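Local structure of gdp-l-fucose synthetase (Naegleria fowleri, 6AQZ) at the interface of chains A and B. The protein catalyses the NADPH-dependent epimerisation and reduction of GDP-4-keto-6-deoxy-D-mannose to GDP-L-fucose, as a member of the extended short-chain dehydrogenase/reductase family. Coordinates in Å, arbitrary orientation; residue numbers count along the deposited sequence, not the author numbering. Chains: chain A/B, gdp-l-fucose synthetase.

Contact 1: the interface of chains A and B. Residues chain A 98-99, 153, 156-157; chain B 167, 171, 174.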
# COMPACT_ATOMS: atom_id res chain seq x y z
N LYS A 98 3.96 -14.25 -0.57
CA LYS A 98 3.27 -12.96 -0.56
C LYS A 98 4.22 -11.82 -0.85
O LYS A 98 3.84 -10.86 -1.53
CB LYS A 98 2.54 -12.74 0.76
CG LYS A 98 1.21 -13.47 0.81
CD LYS A 98 0.45 -13.09 2.04
CE LYS A 98 -0.87 -13.79 2.11
NZ LYS A 98 -1.50 -13.45 3.41
N VAL A 99 5.48 -11.93 -0.42
CA VAL A 99 6.49 -10.91 -0.70
C VAL A 99 6.52 -10.58 -2.18
O VAL A 99 6.42 -9.41 -2.58
CB VAL A 99 7.86 -11.38 -0.20
CG1 VAL A 99 8.98 -10.61 -0.84
CG2 VAL A 99 7.96 -11.20 1.30
N PHE A 153 -7.40 -12.07 3.93
CA PHE A 153 -6.03 -12.43 4.25
C PHE A 153 -5.35 -13.21 3.12
O PHE A 153 -4.16 -13.00 2.84
CB PHE A 153 -6.03 -13.23 5.55
CG PHE A 153 -4.75 -13.94 5.84
CD1 PHE A 153 -3.67 -13.25 6.38
CD2 PHE A 153 -4.63 -15.30 5.59
CE1 PHE A 153 -2.49 -13.91 6.66
CE2 PHE A 153 -3.44 -15.96 5.87
CZ PHE A 153 -2.37 -15.26 6.40
N ASN A 156 -3.82 -10.85 0.35
CA ASN A 156 -3.83 -9.43 0.70
C ASN A 156 -2.65 -8.66 0.10
O ASN A 156 -2.77 -7.45 -0.09
CB ASN A 156 -3.93 -9.25 2.22
CG ASN A 156 -2.79 -9.88 3.00
OD1 ASN A 156 -1.83 -10.43 2.44
ND2 ASN A 156 -2.92 -9.83 4.31
N ALA A 157 -1.55 -9.33 -0.25
CA ALA A 157 -0.48 -8.60 -0.93
C ALA A 157 -0.90 -8.18 -2.33
O ALA A 157 -0.72 -7.02 -2.73
CB ALA A 157 0.80 -9.45 -0.98
N MET B 167 2.91 -4.03 6.57
CA MET B 167 2.48 -5.25 5.89
C MET B 167 3.67 -6.02 5.31
O MET B 167 3.72 -7.25 5.40
CB MET B 167 1.46 -4.92 4.78
CG MET B 167 0.08 -4.46 5.26
SD MET B 167 -0.71 -5.55 6.46
CE MET B 167 -0.83 -7.09 5.55
N TRP B 171 4.71 -9.92 5.78
CA TRP B 171 4.91 -10.82 4.66
C TRP B 171 6.31 -11.46 4.69
O TRP B 171 6.46 -12.64 4.34
CB TRP B 171 4.65 -10.07 3.33
CG TRP B 171 3.17 -9.66 3.19
CD1 TRP B 171 2.10 -10.35 3.67
CD2 TRP B 171 2.64 -8.47 2.57
NE1 TRP B 171 0.94 -9.68 3.38
CE2 TRP B 171 1.24 -8.52 2.72
CE3 TRP B 171 3.20 -7.37 1.92
CZ2 TRP B 171 0.39 -7.52 2.22
CZ3 TRP B 171 2.36 -6.37 1.42
CH2 TRP B 171 0.97 -6.46 1.57
N GLU B 174 6.18 -14.29 7.13
CA GLU B 174 5.63 -15.50 6.53
C GLU B 174 6.68 -16.24 5.73
O GLU B 174 6.80 -17.46 5.83
CB GLU B 174 4.46 -15.18 5.62
CG GLU B 174 3.18 -14.88 6.30
CD GLU B 174 2.07 -14.70 5.27
OE1 GLU B 174 1.19 -13.82 5.48
OE2 GLU B 174 2.08 -15.45 4.26
O HOH W 1 5.71 -13.83 1.82
O HOH W 2 3.89 -15.83 1.74
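The indole of B:Trp171 lies flat against the start of helix 156-179 of chain A, where the methyl CB of A:Ala157 stands over the six-membered ring, 3.8 Å from its centroid. This is part of the helix-packed interface of an extended short-chain dehydrogenase/reductase, very probably the family's usual dimer contact. The ring also touches the backbone: its CZ2 is 3.4 Å from CA of A:Ala157. Its opposite face is covered from within chain B by the carbonyl O of B:Met167. On the same side as A:Ala157, the aliphatic stem of A:Lys98 passes along the CG–CD1 rim of the indole, crossing it at about a right angle, with CD 3.6 Å from CD1 of B:Trp171. A:Val99 contributes a light contact through CG2, near the backbone carbonyl of B:Trp171. At the indole edge, CG of A:Asn156 lies in the ring plane, with amide and ring turned 62° apart. Here NE1 of B:Trp171 donates a weak, bent hydrogen bond to the amide oxygen OD1 of A:Asn156 (3.0 Å, 134° at the hydrogen). A chi1 of 60° sets CG of this asparagine between its backbone N and carbonyl carbon and brings OD1 to the indole. The amide nitrogen ND2 meets the methyl CE of B:Met167. The same OD1 also accepts from the ammonium NZ of A:Lys98, which sits above the carbonyl plane, so the lysine helps hold the amide in place. NZ also donates to the backbone O of A:Phe153, 2.8 Å from NZ, though that residue is poorly ordered. Extended beyond CG, the lysine carries this charge to the rim, where a long, weak salt bridge reaches the carboxylate OE1 of B:Glu174 (NZ to OE1, 3.4 Å). Two linked waters complete the rim: one joins the A:Val99 amide N to the B:Trp171 carbonyl O, the other the A:Lys98 amide N to the second carboxylate oxygen, OE2, of B:Glu174.

Contact 2: the interface of chains A and B. Residues chain A 147, 164, 167, 171; chain B 156-157, 160.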
# COMPACT_ATOMS: atom_id res chain seq x y z
N HIS A 147 -11.48 1.07 -0.24
CA HIS A 147 -10.47 1.22 0.81
C HIS A 147 -11.05 1.18 2.22
O HIS A 147 -10.35 1.51 3.18
CB HIS A 147 -9.70 2.53 0.63
CG HIS A 147 -9.04 2.67 -0.70
ND1 HIS A 147 -7.84 2.06 -1.02
CD2 HIS A 147 -9.41 3.36 -1.81
CE1 HIS A 147 -7.51 2.36 -2.26
NE2 HIS A 147 -8.45 3.14 -2.77
N MET A 164 -3.02 0.29 -4.09
CA MET A 164 -2.02 1.34 -4.25
C MET A 164 -1.84 1.76 -5.72
O MET A 164 -1.38 2.87 -5.98
CB MET A 164 -0.70 0.87 -3.63
CG MET A 164 -0.79 0.67 -2.09
SD MET A 164 -1.47 2.13 -1.23
CE MET A 164 -3.10 1.57 -0.75
N MET A 167 -4.54 4.33 -5.79
CA MET A 167 -4.11 5.56 -5.10
C MET A 167 -3.06 6.29 -5.92
O MET A 167 -3.14 7.51 -6.08
CB MET A 167 -3.55 5.28 -3.70
CG MET A 167 -4.57 4.86 -2.65
SD MET A 167 -5.99 5.99 -2.53
CE MET A 167 -5.20 7.57 -2.17
N TRP A 171 -3.00 10.28 -7.05
CA TRP A 171 -1.91 11.19 -6.74
C TRP A 171 -1.29 11.76 -8.01
O TRP A 171 -0.94 12.94 -8.06
CB TRP A 171 -0.86 10.44 -5.91
CG TRP A 171 -1.39 10.03 -4.57
CD1 TRP A 171 -2.30 10.71 -3.82
CD2 TRP A 171 -1.06 8.84 -3.83
NE1 TRP A 171 -2.55 10.03 -2.65
CE2 TRP A 171 -1.81 8.88 -2.63
CE3 TRP A 171 -0.22 7.74 -4.07
CZ2 TRP A 171 -1.73 7.88 -1.66
CZ3 TRP A 171 -0.15 6.75 -3.11
CH2 TRP A 171 -0.90 6.82 -1.92
N ASN B 156 -2.13 11.08 3.00
CA ASN B 156 -2.42 9.67 2.81
C ASN B 156 -1.31 8.94 2.04
O ASN B 156 -1.18 7.73 2.21
CB ASN B 156 -3.81 9.44 2.19
CG ASN B 156 -4.00 10.09 0.82
OD1 ASN B 156 -3.11 10.72 0.25
ND2 ASN B 156 -5.19 9.92 0.28
N ALA B 157 -0.48 9.66 1.28
CA ALA B 157 0.65 9.01 0.60
C ALA B 157 1.70 8.53 1.59
O ALA B 157 2.13 7.37 1.55
CB ALA B 157 1.29 9.96 -0.41
N TYR B 160 -0.05 5.63 3.70
CA TYR B 160 -0.14 4.32 3.07
C TYR B 160 1.24 3.66 2.93
O TYR B 160 1.38 2.46 3.18
CB TYR B 160 -0.85 4.45 1.72
CG TYR B 160 -2.35 4.34 1.80
CD1 TYR B 160 -2.94 3.25 2.42
CD2 TYR B 160 -3.19 5.31 1.25
CE1 TYR B 160 -4.31 3.13 2.50
CE2 TYR B 160 -4.58 5.20 1.34
CZ TYR B 160 -5.12 4.10 1.96
OH TYR B 160 -6.49 3.93 2.06
O HOH W 3 -7.69 1.55 3.82
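Bends at chi2 (-52°) and chi3 (108°) turn the thioether of A:Met164 so that its terminal methyl CE comes down over the face of B:Tyr160, 3.8 Å from the ring centroid. CE lies toward the CD1 side of the ring, while the sulfur SD rests near CB and CG of the tyrosine. A:Met167, likewise bent beyond CG, lies on the same face but beyond the opposite, CD2–CE2 rim, and crosses the tyrosine side chain at about a right angle. Its CG is 4.0 Å from CE2 of B:Tyr160, and its methyl CE runs on to the amide nitrogen ND2 of B:Asn156. The ring rim at CD2 abuts CZ2 of A:Trp171, joining the methionine cluster to the indole. NE1 of A:Trp171 donates a hydrogen bond to the amide oxygen OD1 of B:Asn156 (3.0 Å) from 42° out of the amide carbonyl plane, away from a lone-pair direction, while CB of B:Ala157 stands over the six-membered ring. The phenol OH of B:Tyr160 reaches past the methionines to A:His147, lying 3.8 Å from both CB and the ring nitrogen ND1, a contact and not a direct bond. A water in the plane of the tyrosine ring links this hydroxyl to the backbone O of A:His147, at 3.2 Å from OH and 2.7 Å from the histidine oxygen. The two 156-179 helices run antiparallel along this seam. B:Tyr160 belongs to the first turns of its helix, within the YXXXK segment that carries the family's catalytic tyrosine and lysine but itself a variable position of that motif, and A:His147 closes the edge from a loop beyond the 3-10 helix 143-145.

The C-alpha centres of contact 1 and contact 2 are about 18 Å apart along one two-fold symmetric seam, and helix 156-179 of both chains runs through each. Trp171, Met167, Asn156 and Ala157 serve in both, with the chains exchanged: chain B gives the indole in contact 1, chain A in contact 2. Contact 1 adds helix 98-118 and a charged, watered rim; contact 2 adds the methionine–tyrosine packing. With both helices of each subunit, the seam probably forms the four-helix bundle common in dimers of this family, placing helices that bear catalytic residues back to back.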